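Probable zinc protease (Pseudomonas aeruginosa, PDB 4NNZ) is probably a zinc metallopeptidase of the M16 family, forming one subunit of the heterodimeric PA0371-PA0372 protease. Local coordinates at residues E22-P27 with V195-A200; A26-S31 with D365-Q370. All blocks are in the same frame, centred on the assembly; numbering follows the deposited sequence.

Contact 1 of 2, residues E22-P27 with V195-A200; sequences EDHRAP and VGDVTA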
# COMPACT_ATOMS: atom_id res chain seq x y z
N GLU A 22 13.40 -37.74 9.76
CA GLU A 22 13.73 -39.00 9.16
C GLU A 22 12.50 -39.83 8.89
O GLU A 22 11.66 -39.96 9.73
CB GLU A 22 14.66 -39.76 10.07
CG GLU A 22 15.90 -38.97 10.39
CD GLU A 22 16.68 -39.54 11.55
OE1 GLU A 22 17.86 -39.17 11.72
OE2 GLU A 22 16.10 -40.35 12.28
N ASP A 23 12.38 -40.33 7.68
CA ASP A 23 11.34 -41.27 7.34
C ASP A 23 11.94 -42.25 6.36
O ASP A 23 12.23 -41.90 5.25
CB ASP A 23 10.19 -40.50 6.72
CG ASP A 23 9.06 -41.38 6.29
OD1 ASP A 23 9.27 -42.56 6.08
OD2 ASP A 23 7.94 -40.88 6.15
N HIS A 24 12.13 -43.49 6.77
CA HIS A 24 12.85 -44.47 5.96
C HIS A 24 11.97 -45.42 5.17
O HIS A 24 12.41 -46.41 4.67
CB HIS A 24 13.87 -45.22 6.79
CG HIS A 24 14.52 -44.40 7.85
ND1 HIS A 24 15.71 -43.75 7.66
CD2 HIS A 24 14.14 -44.11 9.11
CE1 HIS A 24 16.04 -43.11 8.75
NE2 HIS A 24 15.10 -43.31 9.65
N ARG A 25 10.71 -45.05 5.02
CA ARG A 25 9.72 -45.87 4.36
C ARG A 25 10.04 -46.11 2.91
O ARG A 25 9.65 -47.10 2.35
CB ARG A 25 8.35 -45.25 4.52
CG ARG A 25 7.65 -45.74 5.76
CD ARG A 25 6.33 -45.06 5.96
NE ARG A 25 6.49 -43.63 5.90
CZ ARG A 25 5.64 -42.83 5.30
NH1 ARG A 25 5.86 -41.53 5.28
NH2 ARG A 25 4.57 -43.33 4.72
N ALA A 26 10.75 -45.18 2.32
CA ALA A 26 11.17 -45.32 0.96
C ALA A 26 12.50 -44.64 0.86
O ALA A 26 12.80 -43.78 1.66
CB ALA A 26 10.17 -44.67 0.07
N PRO A 27 13.30 -44.99 -0.13
CA PRO A 27 14.61 -44.36 -0.28
C PRO A 27 14.58 -43.05 -1.06
O PRO A 27 15.22 -42.91 -2.08
CB PRO A 27 15.36 -45.41 -1.06
CG PRO A 27 14.32 -45.91 -1.97
CD PRO A 27 13.10 -46.04 -1.12
N VAL A 195 13.33 -33.93 4.81
CA VAL A 195 12.65 -35.10 5.30
C VAL A 195 12.79 -36.31 4.37
O VAL A 195 12.87 -36.18 3.16
CB VAL A 195 11.22 -34.82 5.83
CG1 VAL A 195 10.86 -33.37 5.81
CG2 VAL A 195 10.15 -35.65 5.18
N GLY A 196 12.83 -37.48 4.97
CA GLY A 196 13.03 -38.67 4.18
C GLY A 196 14.03 -39.63 4.76
O GLY A 196 14.34 -39.61 5.91
N ASP A 197 14.58 -40.43 3.88
CA ASP A 197 15.44 -41.52 4.22
C ASP A 197 16.84 -41.00 4.46
O ASP A 197 17.73 -41.21 3.67
CB ASP A 197 15.43 -42.47 3.03
CG ASP A 197 16.10 -43.77 3.30
OD1 ASP A 197 15.96 -44.31 4.40
OD2 ASP A 197 16.75 -44.28 2.39
N VAL A 198 17.02 -40.29 5.55
CA VAL A 198 18.33 -39.80 5.91
C VAL A 198 18.47 -39.77 7.39
O VAL A 198 17.51 -39.90 8.11
CB VAL A 198 18.60 -38.37 5.45
CG1 VAL A 198 18.79 -38.30 3.96
CG2 VAL A 198 17.51 -37.46 5.93
N THR A 199 19.69 -39.54 7.83
CA THR A 199 20.01 -39.41 9.23
C THR A 199 20.37 -37.99 9.53
O THR A 199 21.02 -37.33 8.79
CB THR A 199 21.18 -40.30 9.61
OG1 THR A 199 22.32 -39.96 8.84
CG2 THR A 199 20.83 -41.70 9.30
N ALA A 200 19.92 -37.53 10.67
CA ALA A 200 20.03 -36.14 11.03
C ALA A 200 21.46 -35.72 11.09
O ALA A 200 21.77 -34.58 10.83
CB ALA A 200 19.34 -35.89 12.34

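Contact 2 of 2, residues A26-S31 with D365-Q370; sequences APVVVS and DSIAAQ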
# COMPACT_ATOMS: atom_id res chain seq x y z
N ALA A 26 10.75 -45.18 2.32
CA ALA A 26 11.17 -45.32 0.96
C ALA A 26 12.50 -44.64 0.86
O ALA A 26 12.80 -43.78 1.66
CB ALA A 26 10.17 -44.67 0.07
N PRO A 27 13.30 -44.99 -0.13
CA PRO A 27 14.61 -44.36 -0.28
C PRO A 27 14.58 -43.05 -1.06
O PRO A 27 15.22 -42.91 -2.08
CB PRO A 27 15.36 -45.41 -1.06
CG PRO A 27 14.32 -45.91 -1.97
CD PRO A 27 13.10 -46.04 -1.12
N VAL A 28 13.85 -42.07 -0.56
CA VAL A 28 13.77 -40.76 -1.19
C VAL A 28 13.89 -39.69 -0.15
O VAL A 28 13.51 -39.89 0.97
CB VAL A 28 12.42 -40.56 -1.84
CG1 VAL A 28 12.35 -41.32 -3.13
CG2 VAL A 28 11.33 -41.05 -0.93
N VAL A 29 14.42 -38.55 -0.53
CA VAL A 29 14.49 -37.44 0.39
C VAL A 29 14.01 -36.14 -0.22
O VAL A 29 14.22 -35.88 -1.37
CB VAL A 29 15.90 -37.26 0.94
CG1 VAL A 29 16.81 -36.70 -0.12
CG2 VAL A 29 15.86 -36.33 2.12
N VAL A 30 13.40 -35.30 0.58
CA VAL A 30 12.89 -34.03 0.12
C VAL A 30 13.74 -32.92 0.71
O VAL A 30 13.99 -32.90 1.87
CB VAL A 30 11.37 -33.92 0.41
CG1 VAL A 30 10.96 -32.77 1.30
CG2 VAL A 30 10.60 -33.87 -0.86
N SER A 31 14.17 -32.00 -0.12
CA SER A 31 14.94 -30.89 0.37
C SER A 31 14.29 -29.61 -0.05
O SER A 31 14.13 -29.38 -1.20
CB SER A 31 16.32 -30.95 -0.23
OG SER A 31 17.24 -30.21 0.53
N ASP A 365 1.16 -37.89 5.92
CA ASP A 365 1.92 -38.84 5.19
C ASP A 365 2.20 -38.02 3.97
O ASP A 365 1.44 -37.13 3.69
CB ASP A 365 1.05 -40.04 4.90
CG ASP A 365 1.67 -40.98 3.95
OD1 ASP A 365 2.29 -40.54 2.99
OD2 ASP A 365 1.55 -42.19 4.17
N SER A 366 3.31 -38.29 3.33
CA SER A 366 3.87 -37.48 2.28
C SER A 366 4.95 -36.62 2.87
O SER A 366 4.69 -35.66 3.52
CB SER A 366 2.85 -36.61 1.61
OG SER A 366 3.44 -35.98 0.51
N ILE A 367 6.17 -37.00 2.61
CA ILE A 367 7.28 -36.32 3.15
C ILE A 367 7.33 -34.89 2.64
O ILE A 367 7.80 -34.02 3.31
CB ILE A 367 8.58 -37.10 2.91
CG1 ILE A 367 8.77 -37.35 1.44
CG2 ILE A 367 8.51 -38.42 3.62
CD1 ILE A 367 10.14 -37.86 1.11
N ALA A 368 6.85 -34.67 1.43
CA ALA A 368 6.79 -33.34 0.88
C ALA A 368 5.88 -32.40 1.63
O ALA A 368 6.21 -31.27 1.81
CB ALA A 368 6.40 -33.39 -0.57
N ALA A 369 4.72 -32.87 2.01
CA ALA A 369 3.82 -32.07 2.79
C ALA A 369 4.35 -31.73 4.15
O ALA A 369 4.15 -30.65 4.63
CB ALA A 369 2.47 -32.74 2.90
N GLN A 370 5.00 -32.68 4.80
CA GLN A 370 5.53 -32.42 6.10
C GLN A 370 6.59 -31.39 5.99
O GLN A 370 6.70 -30.55 6.81
CB GLN A 370 6.11 -33.68 6.72
CG GLN A 370 5.12 -34.76 7.00
CD GLN A 370 5.77 -36.06 7.37
OE1 GLN A 370 6.09 -36.30 8.51
NE2 GLN A 370 5.97 -36.90 6.40

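Contact 1 of 2, residues E22-P27 with V195-A200
Glu-22 and Gly-196 form a parallel beta bridge where strands 17-22 and 190-196 end side by side in the mixed sheet of the N-terminal half. Past the bridge, the loop 23-27 passes over the end of strand 190-196 and leads to strand 28-35 on its other flank. Packing is tightest at the backbone. Gly-196 O accepts Asp-23 N at 2.7 Å in a nearly straight bond (172°) and Val-198 N at 2.8 Å, the two donors reaching it from opposite faces of the carbonyl plane. The Val-198 bond closes an inverse gamma turn centred on Asp-197. Glycine suits this buried site: at its backbone angles a CB would be jammed against the carbonyl oxygen of Val-195. Glu-22, with CG anti to its own carbonyl carbon and the chain extended beyond, runs past Val-198 O and offers the anti lone pair of OE1 to Ala-200 N at 2.8 Å, gripping an N-H at the start of helix 200-211. The neighbouring Thr-199 is the N-cap of that helix, its OG1 accepting from Glu-202 N.

The outer side is looser. His-24 is exposed; Asp-197 OD1 lies at its ring edge, near the ring plane, and takes a weak bond from ND1 at 3.3 Å, with carboxylate and ring planes 83° apart. The loop is braced from within by Asp-23, whose OD1 accepts Arg-25 N in an Asx turn and also Arg-25 NE at 3.0 Å; Arg-25 NH2 continues to Asp-365. Asp-197 closes on the end of the loop: CB lies 3.2 Å from Ala-26 O and OD2 3.4 Å from Pro-27 CA.

Contact 2 of 2, residues A26-S31 with D365-Q370
Val-28 and Val-30 meet Ile-367 and Ala-368 without any aromatic ring, and the flat element here is the beta-sheet itself. On the face carrying Val-28 and Val-30 sits the first turn of helix 367-379, a helix-on-sheet packing. Val-29 points away from the helix, and its side chain touches Leu-100 of helix 100-112 on the other face. At the edges of strand 28-35 run its antiparallel neighbours: Val-30 pairs through its backbone with Val-195 on one flank, and Val-29 with Leu-95 on the other.

The side chain of Ile-367 makes its part of the contact through one methyl, CD1. Its CG1 lies between the backbone N and the carbonyl carbon (chi1 57°), and from there the extended chi2 of 168° sends CD1 toward the strand. CD1 stands over one face of the peptide joining Val-28 and Val-29, 3.9 Å from Val-28 O, with Val-28 CG2 at 4.0 Å. It also touches Val-30 CB at 4.2 Å, so the tip bears on both valines of the face turned to the helix; the Val-28 and Ile-367 side chains meet at a slant. Asp-23 and Val-195 add further contacts to Ile-367.

Between the two segments the contact is van der Waals packing of methyls on methyls and carbonyl oxygens. Ser-366 occupies the N-cap position; its backbone O accepts Gln-370 N at 3.3 Å, the first bond of the helix, and, weakly, NE2 of the same glutamine. Farther along the strand, Val-30 divides its methyls between two helix residues, CG1 lying 3.9 Å from Ile-367 O and CG2 4.2 Å from Ala-368 CB.

Contact 1 is a surface contact at the end of the N-terminal sheet; contact 2, about 8 Å away between centres, is partly buried on that sheet's face. They share Ala-26 and Pro-27, where the loop of the first becomes the strand of the second, and strands 190-196 and 28-35 are neighbours. The chemistry changes accordingly: contact 1 relies on backbone and carboxylate hydrogen bonds within the sheet's own half, contact 2 on valine, isoleucine and alanine packing against a helix that lies in sequence between strands 309-317 and 415-422 of the other sheet.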